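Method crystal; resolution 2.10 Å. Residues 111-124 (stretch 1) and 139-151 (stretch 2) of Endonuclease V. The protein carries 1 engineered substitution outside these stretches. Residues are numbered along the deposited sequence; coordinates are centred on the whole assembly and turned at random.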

# COMPACT_ATOMS: atom_id res chain seq x y z
N ASP A 111 -13.41 4.69 -0.84
CA ASP A 111 -13.24 5.66 0.25
C ASP A 111 -11.86 5.54 0.90
O ASP A 111 -11.38 6.50 1.51
CB ASP A 111 -14.29 5.45 1.35
CG ASP A 111 -15.71 5.66 0.85
OD1 ASP A 111 -16.00 6.74 0.29
OD2 ASP A 111 -16.53 4.75 1.05
N VAL A 112 -11.24 4.37 0.77
CA VAL A 112 -9.91 4.12 1.34
C VAL A 112 -9.19 3.03 0.55
O VAL A 112 -9.82 2.07 0.10
CB VAL A 112 -9.99 3.68 2.82
CG1 VAL A 112 -10.80 2.41 2.95
CG2 VAL A 112 -8.59 3.46 3.38
N PHE A 113 -7.88 3.19 0.38
CA PHE A 113 -7.08 2.22 -0.35
C PHE A 113 -6.03 1.57 0.55
O PHE A 113 -5.23 2.27 1.17
CB PHE A 113 -6.33 2.88 -1.51
CG PHE A 113 -7.21 3.31 -2.66
CD1 PHE A 113 -7.13 2.66 -3.89
CD2 PHE A 113 -8.05 4.41 -2.53
CE1 PHE A 113 -7.89 3.09 -4.97
CE2 PHE A 113 -8.81 4.85 -3.61
CZ PHE A 113 -8.72 4.19 -4.84
N LEU A 114 -6.04 0.25 0.63
CA LEU A 114 -5.06 -0.46 1.43
C LEU A 114 -4.02 -1.03 0.46
O LEU A 114 -4.36 -1.72 -0.49
CB LEU A 114 -5.70 -1.58 2.26
CG LEU A 114 -6.64 -1.18 3.41
CD1 LEU A 114 -8.05 -0.96 2.89
CD2 LEU A 114 -6.65 -2.29 4.46
N PHE A 115 -2.75 -0.74 0.72
CA PHE A 115 -1.68 -1.18 -0.15
C PHE A 115 -0.83 -2.31 0.39
O PHE A 115 -0.53 -2.35 1.59
CB PHE A 115 -0.73 -0.01 -0.44
CG PHE A 115 -1.32 1.05 -1.31
CD1 PHE A 115 -2.28 1.93 -0.81
CD2 PHE A 115 -0.91 1.18 -2.63
CE1 PHE A 115 -2.81 2.93 -1.62
CE2 PHE A 115 -1.44 2.18 -3.45
CZ PHE A 115 -2.39 3.06 -2.94
N ASP A 116 -0.45 -3.22 -0.49
CA ASP A 116 0.45 -4.29 -0.09
C ASP A 116 1.81 -3.60 -0.16
O ASP A 116 2.53 -3.71 -1.16
CB ASP A 116 0.39 -5.46 -1.08
CG ASP A 116 1.33 -6.60 -0.69
OD1 ASP A 116 1.26 -7.69 -1.30
OD2 ASP A 116 2.15 -6.40 0.23
N GLY A 117 2.14 -2.88 0.90
CA GLY A 117 3.39 -2.14 0.98
C GLY A 117 3.37 -1.11 2.12
O GLY A 117 2.32 -0.89 2.72
N ASN A 118 4.51 -0.49 2.41
CA ASN A 118 4.58 0.51 3.48
C ASN A 118 4.04 1.88 3.12
O ASN A 118 3.93 2.25 1.95
CB ASN A 118 6.02 0.69 3.97
CG ASN A 118 6.54 -0.52 4.72
OD1 ASN A 118 5.98 -0.91 5.74
ND2 ASN A 118 7.62 -1.11 4.21
N GLY A 119 3.74 2.65 4.16
CA GLY A 119 3.26 4.01 4.00
C GLY A 119 4.20 4.89 4.81
O GLY A 119 5.34 5.11 4.43
N TYR A 120 3.71 5.37 5.95
CA TYR A 120 4.48 6.23 6.84
C TYR A 120 5.70 5.50 7.43
O TYR A 120 6.70 6.12 7.78
CB TYR A 120 3.57 6.74 7.96
CG TYR A 120 4.07 7.98 8.67
CD1 TYR A 120 4.15 9.20 7.99
CD2 TYR A 120 4.45 7.94 10.00
CE1 TYR A 120 4.60 10.35 8.64
CE2 TYR A 120 4.90 9.08 10.66
CZ TYR A 120 4.98 10.28 9.97
OH TYR A 120 5.44 11.42 10.60
N LEU A 121 5.60 4.18 7.55
CA LEU A 121 6.70 3.38 8.07
C LEU A 121 7.72 3.24 6.95
O LEU A 121 7.77 2.23 6.25
CB LEU A 121 6.19 2.01 8.50
CG LEU A 121 7.17 0.96 9.02
CD1 LEU A 121 7.85 1.39 10.33
CD2 LEU A 121 6.37 -0.31 9.24
N HIS A 122 8.52 4.29 6.79
CA HIS A 122 9.52 4.32 5.74
C HIS A 122 10.61 5.32 6.12
O HIS A 122 10.34 6.29 6.83
CB HIS A 122 8.84 4.73 4.43
CG HIS A 122 9.79 4.97 3.30
ND1 HIS A 122 10.37 6.19 3.07
CD2 HIS A 122 10.27 4.13 2.35
CE1 HIS A 122 11.18 6.10 2.02
NE2 HIS A 122 11.13 4.86 1.57
N TYR A 123 11.83 5.06 5.64
CA TYR A 123 12.99 5.91 5.92
C TYR A 123 12.66 7.39 5.90
O TYR A 123 13.16 8.16 6.72
CB TYR A 123 14.10 5.67 4.88
CG TYR A 123 14.58 4.23 4.75
CD1 TYR A 123 14.41 3.52 3.56
CD2 TYR A 123 15.20 3.59 5.82
CE1 TYR A 123 14.84 2.20 3.44
CE2 TYR A 123 15.64 2.27 5.71
CZ TYR A 123 15.46 1.58 4.52
OH TYR A 123 15.88 0.27 4.41
N ASN A 124 11.83 7.80 4.96
CA ASN A 124 11.48 9.21 4.87
C ASN A 124 9.97 9.41 4.88
O ASN A 124 9.46 10.35 4.28
CB ASN A 124 12.11 9.81 3.61
CG ASN A 124 12.58 11.23 3.82
OD1 ASN A 124 13.19 11.55 4.84
ND2 ASN A 124 12.32 12.09 2.84
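Stretch 2, residues 139-151: PTIGIAKTYLKIK

Stretch 2 lies alongside stretch 1 as a parallel β-strand, residues 140-144, then turns at Lys 145 and runs extended from Thr 146 to Ile 150 past the loop that follows the first strand. The two strands run in the same direction, with 26° between their N-to-C axes, a signed crossing angle of -26° and a closest axial approach of 4.7 Å. Together the stretches bury 1058 Å².

Contact begins at Pro 139, whose CD rests 3.2 Å from Asp 111 O. Its carbonyl opens the ladder: Phe 113 N donates a hydrogen bond to Pro 139 O at 3.0 Å, and the same oxygen receives a CA-H...O contact from Val 112 CA at 3.3 Å. Thr 140 pairs with Phe 113, their CA atoms 4.7 Å apart, and its side chain points to the same face of the sheet as those of Phe 113 and Phe 115. The methyl CG2 of Thr 140 packs 3.6 Å from Phe 115 CE1.

Ile 141 is bonded through both its backbone polar atoms, as a parallel register requires: Ile 141 N donates to Phe 113 O at 2.9 Å, and Ile 141 O accepts from Phe 115 N at 2.9 Å. Its side chain turns to the other face, shared with Leu 114. Ile 141 CD1 reaches Val 112 CG2 at 3.9 Å, while Ile 141 CB lies 4.1 Å from Leu 114 CG.

Gly 142 pairs with Phe 115, and the loop after the first strand folds closely over it, Gly 117 O approaching Gly 142 CA to 3.2 Å. A CB here would clash with Gly 119 N, so the absence of a side chain lets the loop come this near. At Ile 143 the ladder frays. Ile 143 N still donates to Phe 115 O at 2.9 Å, but the bond from Gly 117 N to Ile 143 O, at 3.0 Å, is bent and weak. On the face shared with Leu 114, Ile 143 CG1 lies 4.3 Å from Leu 114 CD2.

Ala 144 ends the strand with its CB directed toward stretch 1, 3.1 Å from Asn 118 OD1. Lys 145 then extends an all-trans tail beyond chi1 to place NZ 3.1 Å from Asp 116 OD1 in a salt bridge. A water reinforces this link, donating to Asp 116 OD2 at 2.8 Å and accepting from Lys 145 N at 3.1 Å. Thr 146 is reached through solvent: one water donates to both Asn 118 OD1 (2.8 Å) and Thr 146 O (3.0 Å), and accepts from Leu 148 N (3.0 Å).

Tyr 147 points its CB away, whereas Leu 148 turns toward stretch 1 and covers one face of the Tyr 123 ring. Leu 148 CD2 makes a CH-π contact, and Leu 148 CD1 lies 3.5 Å from Tyr 123 CZ. Ile 150 closes the contact, bringing CD1 to 3.6 Å from His 122 C and CG1 to 4.0 Å from Tyr 123 CD2.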

# COMPACT_ATOMS: atom_id res chain seq x y z
N PRO A 139 -7.86 8.56 1.44
CA PRO A 139 -7.11 8.04 2.58
C PRO A 139 -6.48 6.70 2.15
O PRO A 139 -7.11 5.92 1.44
CB PRO A 139 -8.19 7.82 3.64
CG PRO A 139 -9.20 8.88 3.32
CD PRO A 139 -9.26 8.84 1.81
N THR A 140 -5.24 6.46 2.57
CA THR A 140 -4.58 5.21 2.22
C THR A 140 -3.97 4.59 3.48
O THR A 140 -3.72 5.28 4.47
CB THR A 140 -3.45 5.40 1.17
OG1 THR A 140 -2.45 6.29 1.69
CG2 THR A 140 -4.02 5.98 -0.13
N ILE A 141 -3.75 3.28 3.43
CA ILE A 141 -3.19 2.53 4.54
C ILE A 141 -2.10 1.61 4.02
O ILE A 141 -2.22 1.03 2.94
CB ILE A 141 -4.27 1.67 5.24
CG1 ILE A 141 -5.35 2.57 5.85
CG2 ILE A 141 -3.62 0.80 6.34
CD1 ILE A 141 -6.59 1.80 6.33
N GLY A 142 -1.03 1.48 4.79
CA GLY A 142 0.07 0.62 4.41
C GLY A 142 0.03 -0.69 5.16
O GLY A 142 -0.06 -0.72 6.38
N ILE A 143 0.08 -1.79 4.41
CA ILE A 143 0.07 -3.14 4.99
C ILE A 143 1.30 -3.87 4.42
O ILE A 143 1.27 -4.38 3.30
CB ILE A 143 -1.19 -3.93 4.55
CG1 ILE A 143 -2.47 -3.21 5.01
CG2 ILE A 143 -1.15 -5.34 5.14
CD1 ILE A 143 -2.66 -3.15 6.53
N ALA A 144 2.39 -3.90 5.19
CA ALA A 144 3.63 -4.55 4.75
C ALA A 144 3.81 -5.97 5.31
O ALA A 144 3.55 -6.22 6.49
CB ALA A 144 4.83 -3.68 5.11
N LYS A 145 4.28 -6.90 4.47
CA LYS A 145 4.50 -8.29 4.87
C LYS A 145 5.86 -8.47 5.52
O LYS A 145 6.10 -9.47 6.20
CB LYS A 145 4.42 -9.22 3.66
CG LYS A 145 3.10 -9.21 2.91
CD LYS A 145 3.25 -9.97 1.59
CE LYS A 145 1.99 -9.86 0.75
NZ LYS A 145 2.14 -10.57 -0.55
N THR A 146 6.76 -7.53 5.29
CA THR A 146 8.10 -7.61 5.86
C THR A 146 8.45 -6.32 6.57
O THR A 146 7.99 -5.24 6.19
CB THR A 146 9.16 -7.87 4.77
OG1 THR A 146 9.22 -6.75 3.88
CG2 THR A 146 8.82 -9.13 3.98
N TYR A 147 9.28 -6.44 7.60
CA TYR A 147 9.68 -5.29 8.39
C TYR A 147 10.87 -4.52 7.82
O TYR A 147 11.92 -5.09 7.56
CB TYR A 147 10.02 -5.73 9.81
CG TYR A 147 10.47 -4.59 10.71
CD1 TYR A 147 9.59 -3.57 11.07
CD2 TYR A 147 11.77 -4.55 11.20
CE1 TYR A 147 10.00 -2.54 11.91
CE2 TYR A 147 12.19 -3.52 12.04
CZ TYR A 147 11.30 -2.52 12.39
OH TYR A 147 11.71 -1.52 13.23
N LEU A 148 10.68 -3.22 7.65
CA LEU A 148 11.73 -2.34 7.16
C LEU A 148 12.41 -1.73 8.38
O LEU A 148 11.85 -0.85 9.04
CB LEU A 148 11.11 -1.23 6.30
CG LEU A 148 12.09 -0.24 5.68
CD1 LEU A 148 13.03 -0.96 4.72
CD2 LEU A 148 11.32 0.84 4.94
N LYS A 149 13.62 -2.19 8.69
CA LYS A 149 14.36 -1.70 9.84
C LYS A 149 14.97 -0.31 9.59
O LYS A 149 15.84 -0.15 8.74
CB LYS A 149 15.45 -2.70 10.23
CG LYS A 149 16.05 -2.47 11.60
CD LYS A 149 17.06 -3.54 11.96
CE LYS A 149 17.72 -3.25 13.29
NZ LYS A 149 18.89 -4.13 13.52
N ILE A 150 14.51 0.67 10.36
CA ILE A 150 14.96 2.06 10.21
C ILE A 150 15.76 2.59 11.40
O ILE A 150 15.38 2.38 12.55
CB ILE A 150 13.74 2.99 10.00
CG1 ILE A 150 12.86 2.44 8.87
CG2 ILE A 150 14.20 4.41 9.69
CD1 ILE A 150 11.48 3.10 8.78
N LYS A 151 16.86 3.28 11.13
CA LYS A 151 17.68 3.84 12.20
C LYS A 151 18.21 2.76 13.13
O LYS A 151 18.59 3.04 14.27
CB LYS A 151 16.84 4.82 13.03
CG LYS A 151 17.22 6.28 12.91
CD LYS A 151 16.95 6.83 11.53
CE LYS A 151 16.86 8.35 11.57
NZ LYS A 151 18.03 8.96 12.27
O HOH W 1 4.56 -5.80 1.55
O HOH W 2 7.79 -2.46 7.24
O HOH W 3 8.80 -3.55 3.76